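Local atomic coordinates of CDP-4-keto-6-deoxy-D-glucose-3-dehydrase (Yersinia pseudotuberculosis, PDB entry 3BB8), a protein that probably removes the C3 hydroxyl of CDP-4-keto-6-deoxy-D-glucose with the help of pyridoxal 5'-phosphate, in a pathway of lipopolysaccharide sugar synthesis. Residues 214-217 against 221-224; 68-73 against 298-303. The protein carries 1 engineered substitution. All coordinates share one frame; numbering follows the deposited sequence.

Interaction 1: 214-217 against 221-224. With PLP (pyridoxal-5'-phosphate), chain C.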
# COMPACT_ATOMS: atom_id res chain seq x y z
N VAL A 214 2.11 -1.30 -13.62
CA VAL A 214 2.73 -0.02 -13.94
C VAL A 214 2.82 0.76 -12.63
O VAL A 214 2.08 0.49 -11.68
CB VAL A 214 1.90 0.77 -14.99
CG1 VAL A 214 0.58 1.22 -14.39
CG2 VAL A 214 2.69 1.98 -15.48
N SER A 215 3.74 1.73 -12.58
CA SER A 215 3.95 2.54 -11.39
C SER A 215 3.68 4.03 -11.60
O SER A 215 3.85 4.55 -12.70
CB SER A 215 5.39 2.37 -10.90
OG SER A 215 5.73 3.39 -9.98
N PHE A 216 3.27 4.74 -10.55
CA PHE A 216 3.03 6.17 -10.68
C PHE A 216 3.85 6.99 -9.69
O PHE A 216 3.40 8.02 -9.19
CB PHE A 216 1.54 6.50 -10.52
CG PHE A 216 0.66 5.70 -11.42
CD1 PHE A 216 -0.48 5.07 -10.92
CD2 PHE A 216 0.97 5.56 -12.77
CE1 PHE A 216 -1.29 4.29 -11.76
CE2 PHE A 216 0.17 4.78 -13.61
CZ PHE A 216 -0.97 4.15 -13.10
N TYR A 217 5.04 6.48 -9.38
CA TYR A 217 5.98 7.16 -8.51
C TYR A 217 6.44 8.38 -9.35
O TYR A 217 6.44 8.31 -10.58
CB TYR A 217 7.15 6.21 -8.21
CG TYR A 217 8.14 6.75 -7.20
CD1 TYR A 217 7.76 6.95 -5.88
CD2 TYR A 217 9.42 7.12 -7.59
CE1 TYR A 217 8.63 7.52 -4.96
CE2 TYR A 217 10.30 7.69 -6.68
CZ TYR A 217 9.90 7.88 -5.37
OH TYR A 217 10.75 8.47 -4.47
N HIS A 221 6.61 7.56 -15.91
CA HIS A 221 5.91 8.28 -16.98
C HIS A 221 4.87 9.29 -16.52
O HIS A 221 4.90 10.45 -16.94
CB HIS A 221 5.33 7.29 -17.96
CG HIS A 221 6.37 6.51 -18.70
ND1 HIS A 221 6.97 6.97 -19.85
CD2 HIS A 221 6.96 5.32 -18.42
CE1 HIS A 221 7.88 6.10 -20.25
NE2 HIS A 221 7.89 5.09 -19.40
N ILE A 222 3.93 8.87 -15.66
CA ILE A 222 2.93 9.78 -15.12
C ILE A 222 2.93 9.52 -13.63
O ILE A 222 3.33 8.44 -13.20
CB ILE A 222 1.51 9.54 -15.71
CG1 ILE A 222 1.00 8.14 -15.35
CG2 ILE A 222 1.54 9.76 -17.21
CD1 ILE A 222 -0.41 7.85 -15.84
N THR A 223 2.47 10.47 -12.83
CA THR A 223 2.51 10.27 -11.38
C THR A 223 1.25 10.57 -10.56
O THR A 223 0.36 11.32 -10.98
CB THR A 223 3.66 11.09 -10.79
OG1 THR A 223 3.80 10.81 -9.39
CG2 THR A 223 3.36 12.58 -10.97
N MET A 224 1.18 9.98 -9.37
CA MET A 224 0.17 10.35 -8.39
C MET A 224 0.78 10.69 -7.03
O MET A 224 0.11 10.61 -6.00
CB MET A 224 -0.75 9.16 -8.09
CG MET A 224 -1.55 8.68 -9.29
SD MET A 224 -2.74 7.40 -8.85
CE MET A 224 -3.07 6.68 -10.46
N1 PLP C . 9.63 -2.29 -11.08
C2 PLP C . 10.42 -1.38 -11.77
C2A PLP C . 11.24 -1.91 -12.94
C3 PLP C . 10.44 -0.01 -11.37
O3 PLP C . 11.20 0.90 -12.02
C4 PLP C . 9.63 0.43 -10.25
C4A PLP C . 9.66 1.96 -9.87
C5 PLP C . 8.84 -0.55 -9.57
C6 PLP C . 8.87 -1.93 -10.03
C5A PLP C . 7.94 -0.33 -8.39
O4P PLP C . 7.31 0.87 -8.39
P PLP C . 7.10 1.81 -7.11
O1P PLP C . 5.96 2.74 -7.47
O2P PLP C . 8.52 2.62 -6.95
O3P PLP C . 6.82 0.96 -5.87
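The carbonyl oxygen of Phe216 is gripped twice by the returning chain. Met224 N donates to Phe216 O over 3.0 Å, lying in the carbonyl plane on a lone pair, with an N-H...O angle of 163°. Thr223 OG1 donates to the same Phe216 O at 2.8 Å but comes from above that plane; with chi1 at -174° the hydroxyl stands opposite its own backbone N and swings over the carbonyl, while Gly225 N is a further hydrogen-bond partner of OG1. Next to these bonds, the Phe216 side chain lies side by side with Ile222 and Met224, all pointing the same way. Ile222 reaches CD2 of the ring with CG1 at 3.6 Å, meeting it obliquely, and the extended Met224 brings SD to 4.9 Å from the Phe216 ring centroid, an oblique Met-aromatic contact. These residues close the turn that leaves strand 211-215 of the large sheet in this aspartate aminotransferase fold and carries Lys220, the engineered replacement of a histidine, beside the cofactor. Elsewhere in the turn, Ser215 OG donates to the pyridoxal phosphate oxygen O1P at 2.6 Å and accepts from Tyr217 N at 3.2 Å, an ST turn that fixes the hydroxyl towards the phosphate. Tyr217 sets its CB 3.7 Å from O1P of the cofactor, and its ring meets Trp247 of the second subunit edge-to-face.

Interaction 2: 68-73 against 298-303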
# COMPACT_ATOMS: atom_id res chain seq x y z
N GLU A 68 -9.15 4.57 -14.05
CA GLU A 68 -9.04 3.17 -14.46
C GLU A 68 -9.61 2.97 -15.85
O GLU A 68 -9.14 2.12 -16.62
CB GLU A 68 -9.75 2.25 -13.46
CG GLU A 68 -9.16 2.30 -12.05
CD GLU A 68 -9.86 1.35 -11.08
OE1 GLU A 68 -11.10 1.23 -11.16
OE2 GLU A 68 -9.16 0.75 -10.24
N LYS A 69 -10.63 3.77 -16.16
CA LYS A 69 -11.28 3.70 -17.46
C LYS A 69 -10.37 4.23 -18.56
O LYS A 69 -10.12 3.55 -19.55
CB LYS A 69 -12.58 4.50 -17.45
CG LYS A 69 -13.38 4.43 -18.75
CD LYS A 69 -14.54 5.42 -18.73
CE LYS A 69 -15.39 5.33 -19.99
NZ LYS A 69 -16.43 6.39 -19.99
N LYS A 70 -9.88 5.45 -18.39
CA LYS A 70 -9.02 6.04 -19.42
C LYS A 70 -7.71 5.28 -19.63
O LYS A 70 -7.20 5.23 -20.74
CB LYS A 70 -8.72 7.51 -19.10
CG LYS A 70 -8.23 8.28 -20.33
CD LYS A 70 -7.71 9.68 -20.01
CE LYS A 70 -8.81 10.63 -19.56
NZ LYS A 70 -8.26 11.97 -19.21
N LEU A 71 -7.17 4.69 -18.56
CA LEU A 71 -5.93 3.93 -18.69
C LEU A 71 -6.22 2.66 -19.47
O LEU A 71 -5.43 2.25 -20.32
CB LEU A 71 -5.33 3.58 -17.32
CG LEU A 71 -4.01 2.80 -17.37
CD1 LEU A 71 -2.94 3.64 -18.07
CD2 LEU A 71 -3.55 2.42 -15.96
N GLY A 72 -7.35 2.04 -19.16
CA GLY A 72 -7.72 0.82 -19.87
C GLY A 72 -7.85 1.11 -21.36
O GLY A 72 -7.51 0.27 -22.20
N GLU A 73 -8.33 2.30 -21.68
CA GLU A 73 -8.49 2.72 -23.07
C GLU A 73 -7.11 2.91 -23.69
O GLU A 73 -6.82 2.36 -24.75
CB GLU A 73 -9.31 4.01 -23.15
CG GLU A 73 -10.68 3.88 -22.47
CD GLU A 73 -11.49 5.16 -22.46
OE1 GLU A 73 -10.96 6.22 -22.05
OE2 GLU A 73 -12.68 5.11 -22.85
N CYS A 298 -4.88 13.22 -9.58
CA CYS A 298 -3.59 13.60 -10.14
C CYS A 298 -3.30 12.72 -11.34
O CYS A 298 -2.93 13.20 -12.40
CB CYS A 298 -2.49 13.44 -9.08
SG CYS A 298 -0.89 14.16 -9.51
N GLY A 299 -3.49 11.42 -11.17
CA GLY A 299 -3.25 10.50 -12.26
C GLY A 299 -4.13 10.76 -13.47
O GLY A 299 -3.67 10.65 -14.61
N LEU A 300 -5.39 11.12 -13.24
CA LEU A 300 -6.31 11.38 -14.35
C LEU A 300 -5.82 12.54 -15.20
O LEU A 300 -5.76 12.44 -16.43
CB LEU A 300 -7.73 11.67 -13.84
CG LEU A 300 -8.80 11.82 -14.92
CD1 LEU A 300 -8.88 10.57 -15.78
CD2 LEU A 300 -10.13 12.10 -14.26
N ALA A 301 -5.45 13.65 -14.56
CA ALA A 301 -4.93 14.81 -15.27
C ALA A 301 -3.72 14.39 -16.10
O ALA A 301 -3.64 14.67 -17.30
CB ALA A 301 -4.52 15.91 -14.27
N GLN A 302 -2.78 13.70 -15.45
CA GLN A 302 -1.56 13.22 -16.10
C GLN A 302 -1.87 12.42 -17.37
O GLN A 302 -1.15 12.50 -18.35
CB GLN A 302 -0.77 12.32 -15.14
CG GLN A 302 -0.10 13.02 -13.95
CD GLN A 302 1.19 13.73 -14.32
OE1 GLN A 302 1.17 14.86 -14.81
NE2 GLN A 302 2.32 13.07 -14.10
N LEU A 303 -2.95 11.64 -17.34
CA LEU A 303 -3.32 10.83 -18.49
C LEU A 303 -3.52 11.63 -19.78
O LEU A 303 -3.41 11.09 -20.88
CB LEU A 303 -4.58 10.02 -18.19
CG LEU A 303 -4.36 8.66 -17.51
CD1 LEU A 303 -5.71 8.00 -17.23
CD2 LEU A 303 -3.51 7.77 -18.40
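Packing between leucines forms the buried part of this contact, and Leu303 is its centre, meeting both Leu71 and Lys70 of the facing helix. One methyl of Leu303, CD2, reaches CD1 of Leu71 at a loose 4.2 Å, while the other, CD1, is turned to Lys70. The two branches are thus shared between neighbouring residues of one helix, and the Leu71 and Leu303 side chains cross at about a right angle. Leu71 is buried and also packs on Val80, so this side of the contact faces the sheet; Leu303 in turn continues onto Phe67 and Ile222.

The segments 68-73 and 298-303 belong to helices 62-75 and 293-323, whose short axes here approach to 10.0 Å and run in broadly the same direction, 34° apart. In the aspartate aminotransferase fold this joins an early helix to the long helix that follows strand 228-232 and helix 235-245 in the chain, segments 225 residues apart in sequence.

A charged side chain supplies the second kind of contact. Lys70 slides past Leu303 in the opposite direction, with its CB 3.6 Å from Leu303 CD1 and its CD 3.6 Å from Leu303 CB. The Lys70 and Leu300 side chains cross at about a right angle, and a bend at chi3 (-68°) lies on the way to the amino end. There CE and NZ of Lys70 both come to 3.8 Å from Leu300 CD1, so that methylene and amino group together lie against the methyl. Lys70 and Leu300 are both partly exposed, marking the more open side of the interface, and Leu300 also touches Ala66 and Phe63, about one and two turns before Lys70.

Interaction 1 is a buried turn beside the cofactor, whereas interaction 2 lies further from the centre of the chain and is only partly buried, with Leu71 about 13 Å from pyridoxal phosphate between side chain and ligand. Their chemistry follows this: hydrogen bonds to a carbonyl and to a phosphate combine with ring packing in interaction 1, while interaction 2 relies on leucine methyls and a lysine side chain. Their elements differ, a strand end with its loop against two helices, yet they adjoin. Centres lie about 11 Å apart, Met224 CG packs 3.8 Å from Gly299 N, and along the chain the turn is nested within the long loop closed by the helix pair.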